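Local coordinates for glutamate ABC superfamily ATP binding cassette transporter, binding protein (Enterococcus faecium DO, PDB 5EYF) that binds glutamate and, as a family 3 solute-binding protein, probably delivers it to an ABC transporter for uptake, at residues Asn15-Tyr23 against Leu54-Val65; Ile45-Ile53 against Phe211-Met222. All coordinates share one frame; numbering follows the deposited sequence.

Interaction 1 of 2, residues Asn15-Tyr23 against Leu54-Val65. With GLU (glutamic acid), chain E.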
loop_
_atom_site.group_PDB
_atom_site.type_symbol
_atom_site.label_atom_id
_atom_site.label_comp_id
_atom_site.label_asym_id
_atom_site.label_seq_id
_atom_site.Cartn_x
_atom_site.Cartn_y
_atom_site.Cartn_z
ATOM N N ASN B 15 6.706 -5.802 33.359
ATOM C CA ASN B 15 7.824 -5.531 32.459
ATOM C C ASN B 15 7.762 -6.407 31.206
ATOM O O ASN B 15 8.780 -6.895 30.708
ATOM C CB ASN B 15 9.161 -5.700 33.179
ATOM C CG ASN B 15 10.277 -5.035 32.433
ATOM O OD1 ASN B 15 10.082 -3.981 31.808
ATOM N ND2 ASN B 15 11.445 -5.667 32.437
ATOM N N GLU B 16 6.555 -6.572 30.672
ATOM C CA GLU B 16 6.316 -7.521 29.592
ATOM C C GLU B 16 5.215 -6.988 28.682
ATOM O O GLU B 16 4.297 -6.300 29.135
ATOM C CB GLU B 16 5.925 -8.894 30.168
ATOM C CG GLU B 16 5.841 -10.056 29.168
ATOM C CD GLU B 16 5.311 -11.330 29.823
ATOM O OE1 GLU B 16 4.197 -11.282 30.395
ATOM O OE2 GLU B 16 6.009 -12.370 29.801
ATOM N N ILE B 17 5.326 -7.297 27.387
ATOM C CA ILE B 17 4.218 -7.162 26.449
ATOM C C ILE B 17 3.971 -8.526 25.819
ATOM O O ILE B 17 4.920 -9.227 25.453
ATOM C CB ILE B 17 4.496 -6.112 25.362
ATOM C CG1 ILE B 17 4.709 -4.748 26.011
ATOM C CG2 ILE B 17 3.341 -6.095 24.314
ATOM C CD1 ILE B 17 5.102 -3.719 25.010
ATOM N N ILE B 18 2.698 -8.913 25.721
ATOM C CA ILE B 18 2.288 -10.216 25.207
ATOM C C ILE B 18 1.714 -10.025 23.809
ATOM O O ILE B 18 0.703 -9.337 23.632
ATOM C CB ILE B 18 1.249 -10.876 26.118
ATOM C CG1 ILE B 18 1.769 -10.962 27.561
ATOM C CG2 ILE B 18 0.902 -12.257 25.583
ATOM C CD1 ILE B 18 0.795 -11.580 28.510
ATOM N N TRP B 19 2.343 -10.653 22.829
ATOM C CA TRP B 19 2.033 -10.424 21.423
ATOM C C TRP B 19 1.413 -11.673 20.832
ATOM O O TRP B 19 1.940 -12.773 21.019
ATOM C CB TRP B 19 3.270 -10.080 20.596
ATOM C CG TRP B 19 3.961 -8.836 20.981
ATOM C CD1 TRP B 19 4.910 -8.698 21.941
ATOM C CD2 TRP B 19 3.788 -7.542 20.385
ATOM N NE1 TRP B 19 5.349 -7.388 21.990
ATOM C CE2 TRP B 19 4.679 -6.660 21.037
ATOM C CE3 TRP B 19 2.981 -7.049 19.358
ATOM C CZ2 TRP B 19 4.757 -5.306 20.730
ATOM C CZ3 TRP B 19 3.086 -5.708 19.015
ATOM C CH2 TRP B 19 3.957 -4.842 19.710
ATOM N N GLY B 20 0.300 -11.497 20.124
ATOM C CA GLY B 20 -0.276 -12.559 19.335
ATOM C C GLY B 20 0.300 -12.608 17.934
ATOM O O GLY B 20 0.194 -11.635 17.175
ATOM N N VAL B 21 0.931 -13.728 17.571
ATOM C CA VAL B 21 1.630 -13.877 16.297
ATOM C C VAL B 21 1.214 -15.183 15.654
ATOM O O VAL B 21 0.790 -16.120 16.334
ATOM C CB VAL B 21 3.178 -13.844 16.470
ATOM C CG1 VAL B 21 3.665 -12.476 16.968
ATOM C CG2 VAL B 21 3.656 -14.976 17.419
ATOM N N LYS B 22 1.352 -15.240 14.326
ATOM C CA LYS B 22 1.208 -16.505 13.634
ATOM C C LYS B 22 2.341 -17.442 14.024
ATOM O O LYS B 22 3.459 -17.006 14.331
ATOM C CB LYS B 22 1.197 -16.299 12.116
ATOM C CG LYS B 22 0.117 -15.320 11.602
ATOM C CD LYS B 22 -1.269 -15.662 12.126
ATOM C CE LYS B 22 -2.389 -14.887 11.406
ATOM N NZ LYS B 22 -2.698 -15.353 10.021
ATOM N N TYR B 23 2.041 -18.747 14.012
ATOM C CA TYR B 23 3.064 -19.771 14.186
ATOM C C TYR B 23 3.336 -20.545 12.907
ATOM O O TYR B 23 4.213 -21.420 12.899
ATOM C CB TYR B 23 2.684 -20.775 15.297
ATOM C CG TYR B 23 2.984 -20.334 16.726
ATOM C CD1 TYR B 23 3.079 -18.992 17.075
ATOM C CD2 TYR B 23 3.175 -21.278 17.728
ATOM C CE1 TYR B 23 3.348 -18.594 18.397
ATOM C CE2 TYR B 23 3.449 -20.893 19.040
ATOM C CZ TYR B 23 3.529 -19.563 19.372
ATOM O OH TYR B 23 3.801 -19.234 20.691
ATOM N N LEU B 54 9.391 -0.392 26.662
ATOM C CA LEU B 54 9.792 -0.768 28.005
ATOM C C LEU B 54 11.260 -0.520 28.284
ATOM O O LEU B 54 11.669 -0.570 29.450
ATOM C CB LEU B 54 9.494 -2.250 28.235
ATOM C CG LEU B 54 8.032 -2.668 28.079
ATOM C CD1 LEU B 54 7.864 -4.160 28.411
ATOM C CD2 LEU B 54 7.117 -1.792 28.964
ATOM N N GLY B 55 12.060 -0.284 27.264
ATOM C CA GLY B 55 13.484 -0.136 27.466
ATOM C C GLY B 55 14.221 -1.449 27.326
ATOM O O GLY B 55 13.656 -2.501 26.999
ATOM N N ASP B 56 15.524 -1.360 27.612
ATOM C CA ASP B 56 16.489 -2.410 27.285
ATOM C C ASP B 56 16.062 -3.783 27.763
ATOM O O ASP B 56 16.232 -4.778 27.048
ATOM C CB ASP B 56 17.849 -2.099 27.911
ATOM C CG ASP B 56 18.654 -1.123 27.108
ATOM O OD1 ASP B 56 18.267 -0.831 25.951
ATOM O OD2 ASP B 56 19.689 -0.668 27.645
ATOM N N ASN B 57 15.592 -3.882 29.008
ATOM C CA ASN B 57 15.296 -5.188 29.577
ATOM C C ASN B 57 13.819 -5.545 29.510
ATOM O O ASN B 57 13.378 -6.453 30.223
ATOM C CB ASN B 57 15.791 -5.275 31.019
ATOM C CG ASN B 57 14.909 -4.524 31.982
ATOM O OD1 ASN B 57 14.382 -3.465 31.656
ATOM N ND2 ASN B 57 14.721 -5.084 33.179
ATOM N N GLY B 58 13.051 -4.874 28.655
ATOM C CA GLY B 58 11.656 -5.244 28.490
ATOM C C GLY B 58 11.522 -6.644 27.907
ATOM O O GLY B 58 12.288 -7.055 27.036
ATOM N N LYS B 59 10.530 -7.380 28.386
ATOM C CA LYS B 59 10.350 -8.755 27.953
ATOM C C LYS B 59 9.208 -8.895 26.959
ATOM O O LYS B 59 8.216 -8.166 27.009
ATOM C CB LYS B 59 10.080 -9.673 29.143
ATOM C CG LYS B 59 11.247 -9.816 30.079
ATOM C CD LYS B 59 10.827 -10.643 31.281
ATOM C CE LYS B 59 10.582 -12.107 30.919
ATOM N NZ LYS B 59 11.850 -12.889 30.795
ATOM N N THR B 60 9.365 -9.841 26.050
ATOM C CA THR B 60 8.333 -10.181 25.091
ATOM C C THR B 60 7.796 -11.563 25.424
ATOM O O THR B 60 8.541 -12.449 25.854
ATOM C CB THR B 60 8.886 -10.156 23.670
ATOM O OG1 THR B 60 9.912 -11.149 23.565
ATOM C CG2 THR B 60 9.486 -8.771 23.355
ATOM N N GLU B 61 6.493 -11.724 25.270
ATOM C CA GLU B 61 5.860 -13.024 25.305
ATOM C C GLU B 61 5.060 -13.190 24.027
ATOM O O GLU B 61 4.384 -12.255 23.588
ATOM C CB GLU B 61 4.950 -13.188 26.526
ATOM C CG GLU B 61 4.552 -14.630 26.763
ATOM C CD GLU B 61 5.759 -15.511 27.044
ATOM O OE1 GLU B 61 6.803 -14.962 27.468
ATOM O OE2 GLU B 61 5.671 -16.742 26.834
ATOM N N PHE B 62 5.164 -14.366 23.414
ATOM C CA PHE B 62 4.422 -14.670 22.203
ATOM C C PHE B 62 3.365 -15.740 22.465
ATOM O O PHE B 62 3.605 -16.713 23.197
ATOM C CB PHE B 62 5.376 -15.096 21.089
ATOM C CG PHE B 62 6.267 -13.971 20.611
ATOM C CD1 PHE B 62 5.749 -12.959 19.785
ATOM C CD2 PHE B 62 7.598 -13.906 20.976
ATOM C CE1 PHE B 62 6.540 -11.913 19.366
ATOM C CE2 PHE B 62 8.401 -12.842 20.535
ATOM C CZ PHE B 62 7.869 -11.846 19.739
ATOM N N VAL B 63 2.191 -15.513 21.885
ATOM C CA VAL B 63 1.034 -16.399 21.956
ATOM C C VAL B 63 0.576 -16.672 20.534
ATOM O O VAL B 63 0.420 -15.738 19.730
ATOM C CB VAL B 63 -0.114 -15.777 22.782
ATOM C CG1 VAL B 63 -1.402 -16.582 22.658
ATOM C CG2 VAL B 63 0.297 -15.600 24.235
ATOM N N GLU B 64 0.347 -17.936 20.211
ATOM C CA GLU B 64 -0.121 -18.260 18.871
ATOM C C GLU B 64 -1.537 -17.736 18.638
ATOM O O GLU B 64 -2.452 -18.003 19.430
ATOM C CB GLU B 64 -0.088 -19.772 18.631
ATOM C CG GLU B 64 -0.745 -20.080 17.295
ATOM C CD GLU B 64 -0.564 -21.492 16.788
ATOM O OE1 GLU B 64 -0.249 -22.396 17.579
ATOM O OE2 GLU B 64 -0.762 -21.694 15.566
ATOM N N VAL B 65 -1.729 -17.034 17.514
ATOM C CA VAL B 65 -3.060 -16.727 17.006
ATOM C C VAL B 65 -3.174 -17.248 15.577
ATOM O O VAL B 65 -2.175 -17.478 14.886
ATOM C CB VAL B 65 -3.364 -15.211 17.025
ATOM C CG1 VAL B 65 -3.129 -14.638 18.412
ATOM C CG2 VAL B 65 -2.532 -14.473 15.957
HETATM N N GLU E . -3.557 -9.983 5.443
HETATM C CA GLU E . -4.804 -10.714 5.164
HETATM C C GLU E . -5.788 -10.544 6.313
HETATM O O GLU E . -5.486 -9.893 7.322
HETATM C CB GLU E . -4.541 -12.209 4.896
HETATM C CG GLU E . -3.601 -12.888 5.892
HETATM C CD GLU E . -4.213 -13.145 7.266
HETATM O OE1 GLU E . -3.445 -13.176 8.233
HETATM O OE2 GLU E . -5.434 -13.401 7.386
HETATM O OXT GLU E . -6.929 -11.042 6.250
HETATM O O HOH W 1 -0.932 -19.519 13.838
#
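E61 O receives the shortest direct hydrogen bond between the two strands, from W19 N at 2.7 Å, and the donor comes in nearly along the C=O axis with an N-H...O angle of 172°. The CA-H of I18 leans on the same oxygen. The strands, 16-21 and 59-64, run parallel as neighbours in the sheet; helix 41-54, reached after a small antiparallel sheet (24-25, 29-32, 37-39), completes the beta-alpha-beta crossover between them in the N-terminal lobe of this two-lobed binding-protein fold. Backbone bonds alternate along the pair, from K59 N to N15 O up to V65 N to V21 O; in the last, the donor stands 41° out of the carbonyl plane.

On the face toward helix 41-54, V21 CG1 packs obliquely against the F62 ring, 3.5 Å from F62 CD1, and W19 CB touches the same ring. The W19 ring lies oblique to it, and its NE1 bonds to T50 of the helix. The other face pairs I18 CG2 with V63 CG2 at 3.7 Å. V65 CG1 rests on the bare CA of G20, 3.6 Å away.

Beyond the strands, E64 CB sits over the centre of the Y23 ring, 3.4 Å from its centroid, in a CH-pi contact. Extended, with CG opposite N (chi1 173°), E64 holds its carboxylate nearly parallel to the ring. A water ties E64 OE2 to Y23 N and V65 O. The bent K22 chain passes V65 O and carries NZ to S67 OG and to OE1 of the bound glutamate, 2.9 Å from NZ.

Interaction 2 of 2, residues Ile45-Ile53 against Phe211-Met222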
loop_
_atom_site.group_PDB
_atom_site.type_symbol
_atom_site.label_atom_id
_atom_site.label_comp_id
_atom_site.label_asym_id
_atom_site.label_seq_id
_atom_site.Cartn_x
_atom_site.Cartn_y
_atom_site.Cartn_z
ATOM N N ILE B 45 9.666 -7.239 14.571
ATOM C CA ILE B 45 9.044 -5.941 14.820
ATOM C C ILE B 45 8.501 -5.880 16.249
ATOM O O ILE B 45 8.662 -4.872 16.953
ATOM C CB ILE B 45 7.949 -5.661 13.763
ATOM C CG1 ILE B 45 8.561 -5.462 12.330
ATOM C CG2 ILE B 45 7.127 -4.455 14.128
ATOM C CD1 ILE B 45 9.314 -4.142 12.154
ATOM N N ALA B 46 7.814 -6.947 16.697
ATOM C CA ALA B 46 7.296 -6.987 18.069
ATOM C C ALA B 46 8.405 -6.807 19.098
ATOM O O ALA B 46 8.250 -6.058 20.070
ATOM C CB ALA B 46 6.591 -8.320 18.309
ATOM N N LYS B 47 9.513 -7.530 18.928
ATOM C CA LYS B 47 10.619 -7.407 19.884
ATOM C C LYS B 47 11.172 -5.987 19.894
ATOM O O LYS B 47 11.441 -5.423 20.966
ATOM C CB LYS B 47 11.716 -8.416 19.549
ATOM C CG LYS B 47 11.294 -9.863 19.748
ATOM C CD LYS B 47 12.371 -10.801 19.291
ATOM C CE LYS B 47 12.024 -12.216 19.648
ATOM N NZ LYS B 47 13.202 -13.123 19.471
ATOM N N ALA B 48 11.349 -5.391 18.714
ATOM C CA ALA B 48 11.898 -4.041 18.649
ATOM C C ALA B 48 10.955 -3.023 19.292
ATOM O O ALA B 48 11.405 -2.094 19.976
ATOM C CB ALA B 48 12.184 -3.678 17.191
ATOM N N ILE B 49 9.642 -3.180 19.093
ATOM C CA ILE B 49 8.695 -2.259 19.702
ATOM C C ILE B 49 8.746 -2.386 21.206
ATOM O O ILE B 49 8.732 -1.382 21.930
ATOM C CB ILE B 49 7.276 -2.541 19.182
ATOM C CG1 ILE B 49 7.187 -2.107 17.724
ATOM C CG2 ILE B 49 6.234 -1.809 20.034
ATOM C CD1 ILE B 49 5.884 -2.541 17.068
ATOM N N THR B 50 8.787 -3.621 21.694
ATOM C CA THR B 50 8.837 -3.834 23.127
ATOM C C THR B 50 10.050 -3.157 23.751
ATOM O O THR B 50 9.952 -2.557 24.833
ATOM C CB THR B 50 8.852 -5.330 23.416
ATOM O OG1 THR B 50 7.702 -5.923 22.799
ATOM C CG2 THR B 50 8.728 -5.545 24.931
ATOM N N LYS B 51 11.195 -3.203 23.072
ATOM C CA LYS B 51 12.366 -2.526 23.637
ATOM C C LYS B 51 12.214 -1.003 23.618
ATOM O O LYS B 51 12.722 -0.315 24.521
ATOM C CB LYS B 51 13.632 -2.955 22.888
ATOM C CG LYS B 51 13.988 -4.441 23.046
ATOM C CD LYS B 51 14.168 -4.843 24.514
ATOM C CE LYS B 51 14.838 -6.222 24.627
ATOM N NZ LYS B 51 14.825 -6.793 26.017
ATOM N N LYS B 52 11.545 -0.448 22.606
ATOM C CA LYS B 52 11.274 0.989 22.619
ATOM C C LYS B 52 10.336 1.364 23.764
ATOM O O LYS B 52 10.535 2.388 24.429
ATOM C CB LYS B 52 10.666 1.436 21.281
ATOM C CG LYS B 52 11.578 1.301 20.058
ATOM C CD LYS B 52 12.885 2.053 20.220
ATOM C CE LYS B 52 13.581 2.182 18.875
ATOM N NZ LYS B 52 14.962 2.726 19.115
ATOM N N ILE B 53 9.287 0.569 23.995
ATOM C CA ILE B 53 8.283 0.958 24.977
ATOM C C ILE B 53 8.820 0.780 26.386
ATOM O O ILE B 53 8.719 1.682 27.234
ATOM C CB ILE B 53 6.983 0.155 24.763
ATOM C CG1 ILE B 53 6.406 0.459 23.386
ATOM C CG2 ILE B 53 5.959 0.415 25.908
ATOM C CD1 ILE B 53 5.096 -0.296 23.097
ATOM N N PHE B 211 -1.542 2.541 25.302
ATOM C CA PHE B 211 -0.664 1.534 24.701
ATOM C C PHE B 211 -0.562 1.728 23.190
ATOM O O PHE B 211 0.530 1.634 22.611
ATOM C CB PHE B 211 -1.175 0.139 25.058
ATOM C CG PHE B 211 -0.349 -0.993 24.519
ATOM C CD1 PHE B 211 0.997 -1.095 24.807
ATOM C CD2 PHE B 211 -0.934 -1.975 23.729
ATOM C CE1 PHE B 211 1.753 -2.146 24.309
ATOM C CE2 PHE B 211 -0.185 -3.041 23.235
ATOM C CZ PHE B 211 1.165 -3.126 23.519
ATOM N N LEU B 212 -1.687 2.031 22.540
ATOM C CA LEU B 212 -1.669 2.308 21.103
ATOM C C LEU B 212 -0.712 3.454 20.779
ATOM O O LEU B 212 0.101 3.356 19.849
ATOM C CB LEU B 212 -3.086 2.626 20.610
ATOM C CG LEU B 212 -3.191 3.072 19.152
ATOM C CD1 LEU B 212 -2.746 1.981 18.171
ATOM C CD2 LEU B 212 -4.635 3.479 18.854
ATOM N N LYS B 213 -0.791 4.548 21.543
ATOM C CA LYS B 213 0.120 5.671 21.335
ATOM C C LYS B 213 1.570 5.249 21.529
ATOM O O LYS B 213 2.451 5.679 20.775
ATOM C CB LYS B 213 -0.220 6.821 22.288
ATOM C CG LYS B 213 -1.376 7.697 21.847
ATOM C CD LYS B 213 -1.636 8.840 22.836
ATOM C CE LYS B 213 -3.024 8.753 23.455
ATOM N NZ LYS B 213 -4.104 8.814 22.446
ATOM N N ALA B 214 1.832 4.412 22.540
ATOM C CA ALA B 214 3.185 3.909 22.774
ATOM C C ALA B 214 3.690 3.071 21.598
ATOM O O ALA B 214 4.862 3.172 21.220
ATOM C CB ALA B 214 3.222 3.086 24.065
ATOM N N VAL B 215 2.835 2.208 21.040
ATOM C CA VAL B 215 3.232 1.400 19.889
ATOM C C VAL B 215 3.532 2.288 18.689
ATOM O O VAL B 215 4.533 2.085 17.982
ATOM C CB VAL B 215 2.123 0.377 19.572
ATOM C CG1 VAL B 215 2.358 -0.302 18.219
ATOM C CG2 VAL B 215 2.020 -0.658 20.704
ATOM N N ASN B 216 2.689 3.293 18.448
ATOM C CA ASN B 216 2.953 4.173 17.304
ATOM C C ASN B 216 4.226 4.984 17.495
ATOM O O ASN B 216 4.973 5.203 16.535
ATOM C CB ASN B 216 1.768 5.107 17.052
ATOM C CG ASN B 216 0.689 4.432 16.251
ATOM O OD1 ASN B 216 0.967 3.484 15.507
ATOM N ND2 ASN B 216 -0.551 4.872 16.420
ATOM N N GLN B 217 4.489 5.425 18.727
ATOM C CA GLN B 217 5.717 6.153 18.998
ATOM C C GLN B 217 6.928 5.259 18.798
ATOM O O GLN B 217 7.950 5.695 18.261
ATOM C CB GLN B 217 5.674 6.695 20.435
ATOM C CG GLN B 217 6.931 7.422 20.893
ATOM C CD GLN B 217 7.160 8.716 20.153
ATOM O OE1 GLN B 217 6.215 9.360 19.708
ATOM N NE2 GLN B 217 8.426 9.108 20.016
ATOM N N ALA B 218 6.829 4.001 19.236
ATOM C CA ALA B 218 7.907 3.038 19.031
ATOM C C ALA B 218 8.208 2.865 17.546
ATOM O O ALA B 218 9.372 2.916 17.129
ATOM C CB ALA B 218 7.532 1.702 19.673
ATOM N N LEU B 219 7.158 2.681 16.727
ATOM C CA LEU B 219 7.351 2.566 15.283
ATOM C C LEU B 219 7.996 3.817 14.716
ATOM O O LEU B 219 8.917 3.725 13.899
ATOM C CB LEU B 219 6.017 2.306 14.563
ATOM C CG LEU B 219 5.452 0.896 14.738
ATOM C CD1 LEU B 219 3.993 0.873 14.273
ATOM C CD2 LEU B 219 6.314 -0.082 13.952
ATOM N N GLU B 220 7.515 4.996 15.126
ATOM C CA GLU B 220 8.137 6.249 14.692
ATOM C C GLU B 220 9.636 6.244 14.968
ATOM O O GLU B 220 10.445 6.569 14.096
ATOM C CB GLU B 220 7.473 7.438 15.392
ATOM C CG GLU B 220 7.964 8.800 14.908
ATOM C CD GLU B 220 7.207 9.968 15.541
ATOM O OE1 GLU B 220 6.420 9.740 16.488
ATOM O OE2 GLU B 220 7.397 11.118 15.090
ATOM N N GLU B 221 10.017 5.868 16.185
ATOM C CA GLU B 221 11.424 5.863 16.565
ATOM C C GLU B 221 12.218 4.865 15.727
ATOM O O GLU B 221 13.367 5.138 15.352
ATOM C CB GLU B 221 11.533 5.532 18.050
ATOM C CG GLU B 221 11.112 6.673 18.994
ATOM C CD GLU B 221 11.190 6.280 20.470
ATOM O OE1 GLU B 221 12.029 5.414 20.826
ATOM O OE2 GLU B 221 10.404 6.838 21.276
HETATM N N MSE B 222 11.609 3.722 15.393
HETATM C CA MSE B 222 12.291 2.685 14.639
HETATM C C MSE B 222 12.488 3.089 13.180
HETATM O O MSE B 222 13.488 2.745 12.549
HETATM C CB MSE B 222 11.491 1.381 14.705
HETATM C CG MSE B 222 11.498 0.745 16.121
HETATM SE SE MSE B 222 10.059 -0.527 16.384
HETATM C CE MSE B 222 10.365 -1.735 14.866
HETATM O O HOH W 2 14.373 5.460 20.122
HETATM O O HOH W 3 12.609 4.624 23.291
#
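I49, I53 and M222 supply the apolar contact as three knobs, each seated in a hole of the opposite helix. I49 drops among V215, A218, L219 and M222: its CG2 meets A218 CB, and its CG1 lies 3.5 Å from the selenium SE of M222, a selenomethionine. I53 fills the hole of F211, A214, V215 and A218, where its CD1 is 3.9 Å from V215 CG2. In return M222 enters between I45, A48, I49 and K52; the bend at its last torsion (chi3 55°) turns CE onto A48 CB at 3.5 Å. A218 CB lies equally close to K52 CB, which lets the axes approach to 8.7 Å.

The helices cross steeply, at 105°. Helix 209-225 belongs to the C-terminal part of the chain, which returns to pack on the N-terminal lobe, as is usual in two-lobed binding proteins; here it covers the crossover helix 41-54.

Polar groups meet at the margin. K52 CD runs past E221 OE1 at 3.5 Å, but the charged end continues to a salt bridge with D225, and K52 NZ stays 4.3 Å from E221 OE1, too far for an ion pair. A water donates to E221 OE1 at 2.7 Å and, more distantly, to K52 O.

Helix 41-54 joins the two interactions, whose centres lie 12 Å apart. Its C-terminal end runs into the turn before strand 59-64, and K51 NZ of segment 45-53, on the side of the helix turned from helix 209-225, holds that turn through probable hydrogen bonds to D56 O and G58 O of interaction 1, 2.7 Å each. I49 touches W19, and I53 and F211 touch I17, making one continuous apolar core between the sheet, the crossover helix and helix 209-225. Only interaction 1 contributes directly to the pocket, through K22, beside S67 and R70. Interaction 2 is packing further back: the side chain of I45 lies about 11 Å from that of T85, another glutamate-binding residue.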